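Local coordinates for OxsB protein (Bacillus megaterium, PDB 5UL3) that catalyses the cobalamin-dependent radical SAM ring contraction of dAMP to an oxetane aldehyde on the route to oxetanocin A, at residues F605-T610 against H719-T724; K624-Y629 against G711-S716. All blocks are in the same frame, centred on the assembly; numbering follows the deposited sequence.

Interaction 1: F605-T610 against H719-T724; sequences FGVMYT and HRLHNT
Thr-610 and Thr-724 meet across an antiparallel helix pair in the all-helical C-terminal part of OxsB, consistent with its C-terminal helix bundle, an example of threonines packing against each other where two helices meet. The N-to-C directions of the short segments 605-610 and 720-724 make an angle of 161°, their axes approach to 9.1 Å, and the CA atoms of Val-607 and Thr-724 lie 5.3 Å apart. No hydrogen bond crosses the interface.

Each threonine instead turns its hydroxyl back into its own helix. Thr-610 OG1 donates to Gly-606 O at 2.7 Å, and Thr-724 OG1 to Arg-720 O. Each of these carbonyls also accepts the backbone N-H of the same threonine, with hydroxyl and amide arriving from opposite faces of the carbonyl plane. Both hydroxyls still lie in the interface, but what packs on them is largely carbon: Thr-724 CG2 lies 3.7 Å from Thr-610 OG1 and reaches toward the carbonyl of Gly-606.

Thr-610 CG2, anti to its own backbone N (chi1 -57° for OG1), is directed over the first turn of the other helix, 3.6 Å from Leu-721 N and against Leu-721 CB. Arg-720 contributes its aliphatic root, CG resting on both branches of Thr-610, before the chain bends at chi2 and chi3; NH1 of the guanidinium only grazes Tyr-609 CE2, obliquely.

Val-607 closes the other end of the contact. Its CG1 leans toward Leu-721 CD1, while the side chain also packs on Leu-701 of helix 683-709 and on Trp-728 further along helix 720-730. Its other methyl, CG2, lies 3.7 Å from Thr-724 CB and 3.3 Å from Thr-724 O.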
ATOM      1  N   PHE A 605      18.566 -17.008  -0.724  1.00 26.68           N
ATOM      2  CA  PHE A 605      17.135 -16.762  -0.838  1.00 29.04           C
ATOM      3  C   PHE A 605      16.328 -18.041  -0.648  1.00 28.82           C
ATOM      4  O   PHE A 605      15.330 -18.052   0.080  1.00 29.30           O
ATOM      5  CB  PHE A 605      16.806 -16.133  -2.189  1.00 30.54           C
ATOM      6  CG  PHE A 605      15.345 -15.867  -2.359  1.00 30.58           C
ATOM      7  CD1 PHE A 605      14.796 -14.688  -1.894  1.00 38.07           C
ATOM      8  CD2 PHE A 605      14.512 -16.818  -2.924  1.00 33.84           C
ATOM      9  CE1 PHE A 605      13.437 -14.449  -2.020  1.00 46.64           C
ATOM     10  CE2 PHE A 605      13.158 -16.584  -3.053  1.00 40.55           C
ATOM     11  CZ  PHE A 605      12.624 -15.400  -2.599  1.00 33.43           C
ATOM     12  N   GLY A 606      16.739 -19.126  -1.306  1.00 27.85           N
ATOM     13  CA  GLY A 606      15.928 -20.340  -1.275  1.00 31.66           C
ATOM     14  C   GLY A 606      15.802 -20.919   0.120  1.00 32.48           C
ATOM     15  O   GLY A 606      14.698 -21.241   0.581  1.00 29.25           O
ATOM     16  N   VAL A 607      16.931 -21.047   0.818  1.00 26.91           N
ATOM     17  CA  VAL A 607      16.924 -21.605   2.167  1.00 29.19           C
ATOM     18  C   VAL A 607      16.200 -20.669   3.132  1.00 29.03           C
ATOM     19  O   VAL A 607      15.382 -21.109   3.947  1.00 28.47           O
ATOM     20  CB  VAL A 607      18.363 -21.896   2.635  1.00 33.83           C
ATOM     21  CG1 VAL A 607      18.366 -22.380   4.061  1.00 35.89           C
ATOM     22  CG2 VAL A 607      19.021 -22.928   1.740  1.00 37.99           C
ATOM     23  N   MET A 608      16.486 -19.364   3.068  1.00 26.91           N
ATOM     24  CA  MET A 608      15.819 -18.452   3.997  1.00 31.87           C
ATOM     25  C   MET A 608      14.331 -18.303   3.690  1.00 28.05           C
ATOM     26  O   MET A 608      13.516 -18.156   4.618  1.00 29.92           O
ATOM     27  CB  MET A 608      16.507 -17.087   4.000  1.00 30.71           C
ATOM     28  CG  MET A 608      17.911 -17.128   4.586  1.00 30.76           C
ATOM     29  SD  MET A 608      18.103 -18.136   6.078  1.00 32.06           S
ATOM     30  CE  MET A 608      16.888 -17.383   7.175  1.00 33.37           C
ATOM     31  N   TYR A 609      13.943 -18.347   2.412  1.00 28.24           N
ATOM     32  CA  TYR A 609      12.518 -18.368   2.100  1.00 31.15           C
ATOM     33  C   TYR A 609      11.854 -19.598   2.705  1.00 31.45           C
ATOM     34  O   TYR A 609      10.746 -19.518   3.253  1.00 29.96           O
ATOM     35  CB  TYR A 609      12.308 -18.344   0.586  1.00 31.81           C
ATOM     36  CG  TYR A 609      10.862 -18.479   0.142  1.00 33.44           C
ATOM     37  CD1 TYR A 609      10.066 -17.356  -0.038  1.00 44.10           C
ATOM     38  CD2 TYR A 609      10.303 -19.727  -0.114  1.00 46.47           C
ATOM     39  CE1 TYR A 609       8.746 -17.473  -0.451  1.00 53.83           C
ATOM     40  CE2 TYR A 609       8.988 -19.852  -0.527  1.00 49.92           C
ATOM     41  CZ  TYR A 609       8.216 -18.723  -0.696  1.00 55.86           C
ATOM     42  OH  TYR A 609       6.907 -18.843  -1.108  1.00 71.20           O
ATOM     43  N   THR A 610      12.521 -20.746   2.621  1.00 25.03           N
ATOM     44  CA  THR A 610      11.946 -21.980   3.154  1.00 30.34           C
ATOM     45  C   THR A 610      11.799 -21.913   4.674  1.00 29.07           C
ATOM     46  O   THR A 610      10.759 -22.297   5.222  1.00 28.49           O
ATOM     47  CB  THR A 610      12.813 -23.165   2.746  1.00 30.17           C
ATOM     48  OG1 THR A 610      12.925 -23.192   1.320  1.00 28.60           O
ATOM     49  CG2 THR A 610      12.192 -24.488   3.236  1.00 29.60           C
ATOM     50  N   HIS A 719       9.834 -31.878   1.283  1.00 37.02           N
ATOM     51  CA  HIS A 719      11.242 -31.864   1.691  1.00 35.48           C
ATOM     52  C   HIS A 719      11.978 -30.626   1.186  1.00 34.50           C
ATOM     53  O   HIS A 719      13.134 -30.699   0.773  1.00 32.97           O
ATOM     54  CB  HIS A 719      11.946 -33.143   1.230  1.00 42.57           C
ATOM     55  CG  HIS A 719      11.253 -34.380   1.688  1.00 49.15           C
ATOM     56  ND1 HIS A 719      11.543 -34.990   2.889  1.00 48.52           N
ATOM     57  CD2 HIS A 719      10.239 -35.088   1.138  1.00 52.39           C
ATOM     58  CE1 HIS A 719      10.758 -36.040   3.046  1.00 51.24           C
ATOM     59  NE2 HIS A 719       9.958 -36.122   1.997  1.00 52.47           N
ATOM     60  N   ARG A 720      11.313 -29.474   1.261  1.00 33.23           N
ATOM     61  CA  ARG A 720      11.890 -28.247   0.722  1.00 32.01           C
ATOM     62  C   ARG A 720      13.130 -27.807   1.500  1.00 32.49           C
ATOM     63  O   ARG A 720      14.118 -27.362   0.896  1.00 31.68           O
ATOM     64  CB  ARG A 720      10.835 -27.139   0.712  1.00 43.00           C
ATOM     65  CG  ARG A 720      11.300 -25.833   0.068  1.00 47.49           C
ATOM     66  CD  ARG A 720      11.365 -25.946  -1.446  1.00 63.95           C
ATOM     67  NE  ARG A 720      10.048 -26.191  -2.030  1.00 70.90           N
ATOM     68  CZ  ARG A 720       9.205 -25.232  -2.401  1.00 74.49           C
ATOM     69  NH1 ARG A 720       9.540 -23.957  -2.249  1.00 80.33           N
ATOM     70  NH2 ARG A 720       8.026 -25.548  -2.925  1.00 71.22           N
ATOM     71  N   LEU A 721      13.111 -27.907   2.837  1.00 31.31           N
ATOM     72  CA  LEU A 721      14.293 -27.489   3.585  1.00 27.92           C
ATOM     73  C   LEU A 721      15.466 -28.426   3.316  1.00 28.93           C
ATOM     74  O   LEU A 721      16.597 -27.970   3.118  1.00 27.33           O
ATOM     75  CB  LEU A 721      13.998 -27.407   5.086  1.00 27.17           C
ATOM     76  CG  LEU A 721      15.125 -26.779   5.919  1.00 27.05           C
ATOM     77  CD1 LEU A 721      15.478 -25.371   5.436  1.00 28.07           C
ATOM     78  CD2 LEU A 721      14.785 -26.726   7.417  1.00 30.83           C
ATOM     79  N   HIS A 722      15.222 -29.735   3.301  1.00 32.02           N
ATOM     80  CA  HIS A 722      16.284 -30.663   2.922  1.00 31.30           C
ATOM     81  C   HIS A 722      16.850 -30.312   1.550  1.00 28.27           C
ATOM     82  O   HIS A 722      18.071 -30.220   1.371  1.00 30.94           O
ATOM     83  CB  HIS A 722      15.768 -32.101   2.925  1.00 33.79           C
ATOM     84  CG  HIS A 722      16.775 -33.090   2.417  1.00 41.58           C
ATOM     85  ND1 HIS A 722      16.742 -33.596   1.133  1.00 46.69           N
ATOM     86  CD2 HIS A 722      17.859 -33.643   3.011  1.00 47.25           C
ATOM     87  CE1 HIS A 722      17.753 -34.429   0.964  1.00 41.36           C
ATOM     88  NE2 HIS A 722      18.447 -34.475   2.088  1.00 47.55           N
ATOM     89  N   ASN A 723      15.971 -30.090   0.572  1.00 30.44           N
ATOM     90  CA  ASN A 723      16.433 -29.844  -0.796  1.00 34.52           C
ATOM     91  C   ASN A 723      17.197 -28.529  -0.904  1.00 36.06           C
ATOM     92  O   ASN A 723      18.257 -28.476  -1.537  1.00 32.56           O
ATOM     93  CB  ASN A 723      15.255 -29.848  -1.773  1.00 37.89           C
ATOM     94  CG  ASN A 723      14.623 -31.226  -1.936  1.00 42.14           C
ATOM     95  OD1 ASN A 723      15.247 -32.249  -1.655  1.00 42.55           O
ATOM     96  ND2 ASN A 723      13.377 -31.251  -2.398  1.00 45.27           N
ATOM     97  N   THR A 724      16.672 -27.445  -0.317  1.00 33.79           N
ATOM     98  CA  THR A 724      17.384 -26.173  -0.430  1.00 29.87           C
ATOM     99  C   THR A 724      18.687 -26.173   0.366  1.00 30.08           C
ATOM    100  O   THR A 724      19.670 -25.565  -0.070  1.00 28.37           O
ATOM    101  CB  THR A 724      16.493 -24.988  -0.013  1.00 35.87           C
ATOM    102  OG1 THR A 724      16.062 -25.128   1.353  1.00 34.63           O
ATOM    103  CG2 THR A 724      15.279 -24.876  -0.940  1.00 36.01           C
TER

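Interaction 2: K624-Y629 against G711-S716; sequences KKLYSY and GIITDS
Ile-713 drives its two branches against Lys-625 and Tyr-629, one turn apart on the helix, a compact example of how one aliphatic residue can carry most of the packing of a connecting segment on a helix. The contact has no hydrogen bond across it, and Ile-713 supplies the largest share of its buried surface.

The conformation of Ile-713 sets the arrangement. CG1 stands between the backbone N and the carbonyl carbon (chi1 61°), a crowded position, whereas CG2 is anti to the carbonyl carbon. The extended chi2 then carries CD1 outward to the Tyr-629 ring, where it lies at the edge, near the ring plane, 3.9 Å from CE2. The two side chains meet tip to tip, and the phenol oxygen touches both methyls: Tyr-629 OH is 3.7 Å from Ile-713 CD1 and equally far from Ile-713 CG2. That hydroxyl is not left without a polar partner in this apolar setting, because it is hydrogen-bonded to Asp-707 of helix 683-709. One face of the ring lies over Lys-625 O, 3.5 Å from the plane and above the ring centre.

Lys-625 crosses Ile-713 at about a right angle, its CG 3.8 Å from Ile-713 CG2. Bends at chi2 and chi3 swing the chain round, and CE lies 4.3 Å from Ile-712 CG2, so the lysine contributes its methylenes here. On the other flank Leu-626 CD2 approaches Ile-713 CD1 more loosely, while the leucine also packs on Leu-614 of helix 588-617.

The arrangement is that of an interhelical connection in a helical bundle, following a Schellman motif that closes the C-terminal end of helix 683-709, with Gly-711 at its positive-phi position (79°) and two bonds back into the last turn.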
ATOM      1  N   LYS A 624      10.146 -20.776  17.563  1.00 28.21           N
ATOM      2  CA  LYS A 624      11.238 -20.024  18.161  1.00 30.97           C
ATOM      3  C   LYS A 624      12.587 -20.470  17.606  1.00 31.18           C
ATOM      4  O   LYS A 624      13.482 -19.643  17.413  1.00 31.09           O
ATOM      5  CB  LYS A 624      11.167 -20.138  19.684  1.00 36.40           C
ATOM      6  CG  LYS A 624       9.866 -19.542  20.227  1.00 42.54           C
ATOM      7  CD  LYS A 624       9.725 -19.640  21.745  1.00 48.24           C
ATOM      8  CE  LYS A 624       8.497 -18.842  22.252  1.00 43.82           C
ATOM      9  NZ  LYS A 624       7.125 -19.459  22.006  1.00 40.68           N
ATOM     10  N   LYS A 625      12.743 -21.763  17.315  1.00 30.40           N
ATOM     11  CA  LYS A 625      13.989 -22.244  16.720  1.00 32.19           C
ATOM     12  C   LYS A 625      14.202 -21.641  15.327  1.00 26.55           C
ATOM     13  O   LYS A 625      15.266 -21.073  15.033  1.00 31.49           O
ATOM     14  CB  LYS A 625      13.963 -23.782  16.672  1.00 30.53           C
ATOM     15  CG  LYS A 625      15.221 -24.426  16.109  1.00 29.27           C
ATOM     16  CD  LYS A 625      16.453 -24.050  16.900  1.00 34.35           C
ATOM     17  CE  LYS A 625      16.503 -24.736  18.248  1.00 38.31           C
ATOM     18  NZ  LYS A 625      17.803 -24.484  18.926  1.00 41.06           N
ATOM     19  N   LEU A 626      13.184 -21.730  14.471  1.00 25.77           N
ATOM     20  CA  LEU A 626      13.262 -21.154  13.131  1.00 29.01           C
ATOM     21  C   LEU A 626      13.477 -19.646  13.186  1.00 33.68           C
ATOM     22  O   LEU A 626      14.184 -19.081  12.346  1.00 26.84           O
ATOM     23  CB  LEU A 626      11.986 -21.470  12.360  1.00 27.04           C
ATOM     24  CG  LEU A 626      11.745 -22.953  12.061  1.00 28.85           C
ATOM     25  CD1 LEU A 626      10.291 -23.232  11.680  1.00 28.12           C
ATOM     26  CD2 LEU A 626      12.686 -23.403  10.948  1.00 27.49           C
ATOM     27  N   TYR A 627      12.852 -18.973  14.150  1.00 32.69           N
ATOM     28  CA  TYR A 627      13.066 -17.538  14.276  1.00 31.35           C
ATOM     29  C   TYR A 627      14.512 -17.238  14.634  1.00 31.32           C
ATOM     30  O   TYR A 627      15.100 -16.271  14.121  1.00 29.73           O
ATOM     31  CB  TYR A 627      12.107 -16.946  15.310  1.00 27.51           C
ATOM     32  CG  TYR A 627      12.024 -15.425  15.222  1.00 31.30           C
ATOM     33  CD1 TYR A 627      11.181 -14.816  14.308  1.00 32.41           C
ATOM     34  CD2 TYR A 627      12.780 -14.626  16.061  1.00 35.05           C
ATOM     35  CE1 TYR A 627      11.094 -13.433  14.223  1.00 35.65           C
ATOM     36  CE2 TYR A 627      12.708 -13.229  15.987  1.00 39.31           C
ATOM     37  CZ  TYR A 627      11.861 -12.650  15.067  1.00 37.39           C
ATOM     38  OH  TYR A 627      11.787 -11.277  14.983  1.00 45.44           O
ATOM     39  N   SER A 628      15.121 -18.078  15.484  1.00 27.42           N
ATOM     40  CA  SER A 628      16.505 -17.842  15.865  1.00 31.35           C
ATOM     41  C   SER A 628      17.428 -17.968  14.657  1.00 27.26           C
ATOM     42  O   SER A 628      18.418 -17.232  14.558  1.00 31.54           O
ATOM     43  CB  SER A 628      16.931 -18.792  16.995  1.00 33.07           C
ATOM     44  OG  SER A 628      17.412 -20.026  16.479  1.00 39.60           O
ATOM     45  N   TYR A 629      17.125 -18.888  13.734  1.00 27.66           N
ATOM     46  CA  TYR A 629      17.868 -18.931  12.474  1.00 27.72           C
ATOM     47  C   TYR A 629      17.750 -17.602  11.733  1.00 25.67           C
ATOM     48  O   TYR A 629      18.738 -17.068  11.224  1.00 26.45           O
ATOM     49  CB  TYR A 629      17.349 -20.025  11.558  1.00 29.22           C
ATOM     50  CG  TYR A 629      17.314 -21.430  12.107  1.00 26.34           C
ATOM     51  CD1 TYR A 629      18.232 -21.875  13.046  1.00 27.20           C
ATOM     52  CD2 TYR A 629      16.354 -22.307  11.652  1.00 24.69           C
ATOM     53  CE1 TYR A 629      18.164 -23.219  13.527  1.00 25.14           C
ATOM     54  CE2 TYR A 629      16.280 -23.599  12.108  1.00 28.70           C
ATOM     55  CZ  TYR A 629      17.187 -24.051  13.040  1.00 27.12           C
ATOM     56  OH  TYR A 629      17.063 -25.373  13.457  1.00 29.72           O
ATOM     57  N   GLY A 711      15.176 -34.158  14.001  1.00 32.03           N
ATOM     58  CA  GLY A 711      13.763 -34.004  14.268  1.00 30.54           C
ATOM     59  C   GLY A 711      13.406 -32.825  15.154  1.00 30.07           C
ATOM     60  O   GLY A 711      12.267 -32.749  15.620  1.00 29.64           O
ATOM     61  N   ILE A 712      14.359 -31.928  15.426  1.00 30.08           N
ATOM     62  CA  ILE A 712      14.076 -30.738  16.226  1.00 29.33           C
ATOM     63  C   ILE A 712      13.217 -29.760  15.441  1.00 32.60           C
ATOM     64  O   ILE A 712      12.336 -29.099  16.010  1.00 33.40           O
ATOM     65  CB  ILE A 712      15.399 -30.130  16.715  1.00 28.65           C
ATOM     66  CG1 ILE A 712      16.007 -31.069  17.764  1.00 34.93           C
ATOM     67  CG2 ILE A 712      15.197 -28.698  17.285  1.00 31.23           C
ATOM     68  CD1 ILE A 712      17.367 -30.677  18.229  1.00 41.56           C
ATOM     69  N   ILE A 713      13.409 -29.676  14.124  1.00 27.27           N
ATOM     70  CA  ILE A 713      12.465 -28.968  13.271  1.00 29.78           C
ATOM     71  C   ILE A 713      11.908 -29.953  12.254  1.00 30.19           C
ATOM     72  O   ILE A 713      12.526 -30.975  11.936  1.00 33.01           O
ATOM     73  CB  ILE A 713      13.106 -27.750  12.567  1.00 31.21           C
ATOM     74  CG1 ILE A 713      14.254 -28.200  11.677  1.00 28.08           C
ATOM     75  CG2 ILE A 713      13.602 -26.727  13.581  1.00 30.09           C
ATOM     76  CD1 ILE A 713      14.975 -27.040  10.968  1.00 32.74           C
ATOM     77  N   THR A 714      10.720 -29.636  11.739  1.00 28.20           N
ATOM     78  CA  THR A 714       9.999 -30.498  10.814  1.00 32.06           C
ATOM     79  C   THR A 714       9.990 -29.889   9.423  1.00 32.38           C
ATOM     80  O   THR A 714       9.679 -28.706   9.267  1.00 33.65           O
ATOM     81  CB  THR A 714       8.553 -30.718  11.275  1.00 33.05           C
ATOM     82  OG1 THR A 714       8.543 -31.202  12.625  1.00 33.40           O
ATOM     83  CG2 THR A 714       7.871 -31.722  10.367  1.00 41.17           C
ATOM     84  N   ASP A 715      10.315 -30.700   8.419  1.00 31.05           N
ATOM     85  CA  ASP A 715      10.331 -30.255   7.033  1.00 33.61           C
ATOM     86  C   ASP A 715       8.922 -30.228   6.464  1.00 36.67           C
ATOM     87  O   ASP A 715       7.983 -30.803   7.020  1.00 38.59           O
ATOM     88  CB  ASP A 715      11.198 -31.179   6.178  1.00 30.81           C
ATOM     89  CG  ASP A 715      11.888 -30.450   5.026  1.00 32.29           C
ATOM     90  OD1 ASP A 715      11.382 -29.382   4.589  1.00 31.66           O
ATOM     91  OD2 ASP A 715      12.941 -30.955   4.565  1.00 31.93           O
ATOM     92  N   SER A 716       8.784 -29.569   5.321  1.00 34.05           N
ATOM     93  CA  SER A 716       7.538 -29.636   4.584  1.00 38.64           C
ATOM     94  C   SER A 716       7.377 -31.019   3.959  1.00 39.12           C
ATOM     95  O   SER A 716       8.304 -31.839   3.935  1.00 36.63           O
ATOM     96  CB  SER A 716       7.493 -28.558   3.502  1.00 38.76           C
ATOM     97  OG  SER A 716       8.474 -28.820   2.512  1.00 38.10           O
TER

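In the fold
Both contacts belong to the helical C-terminal part of the protein, away from the annotated sites, with centres 12 Å apart. Interaction 1 packs two helices directly and is partly buried, its hydroxyls satisfied inside each helix; interaction 2 sets a helix against a connecting segment, is more buried, and relies on aliphatic packing against a tyrosine ring edge and its phenol oxygen. Their second segments, 711-716 and 719-724, lie almost back to back in the chain: Asp-715 probably accepts hydrogen bonds from the N-H groups of Leu-721 and His-722 at the start of helix 720-730, and Leu-721 CD2 packs on Ile-713 CD1. Helices 588-617 and 620-648 are consecutive, and helix 683-709 touches side chains of both contacts.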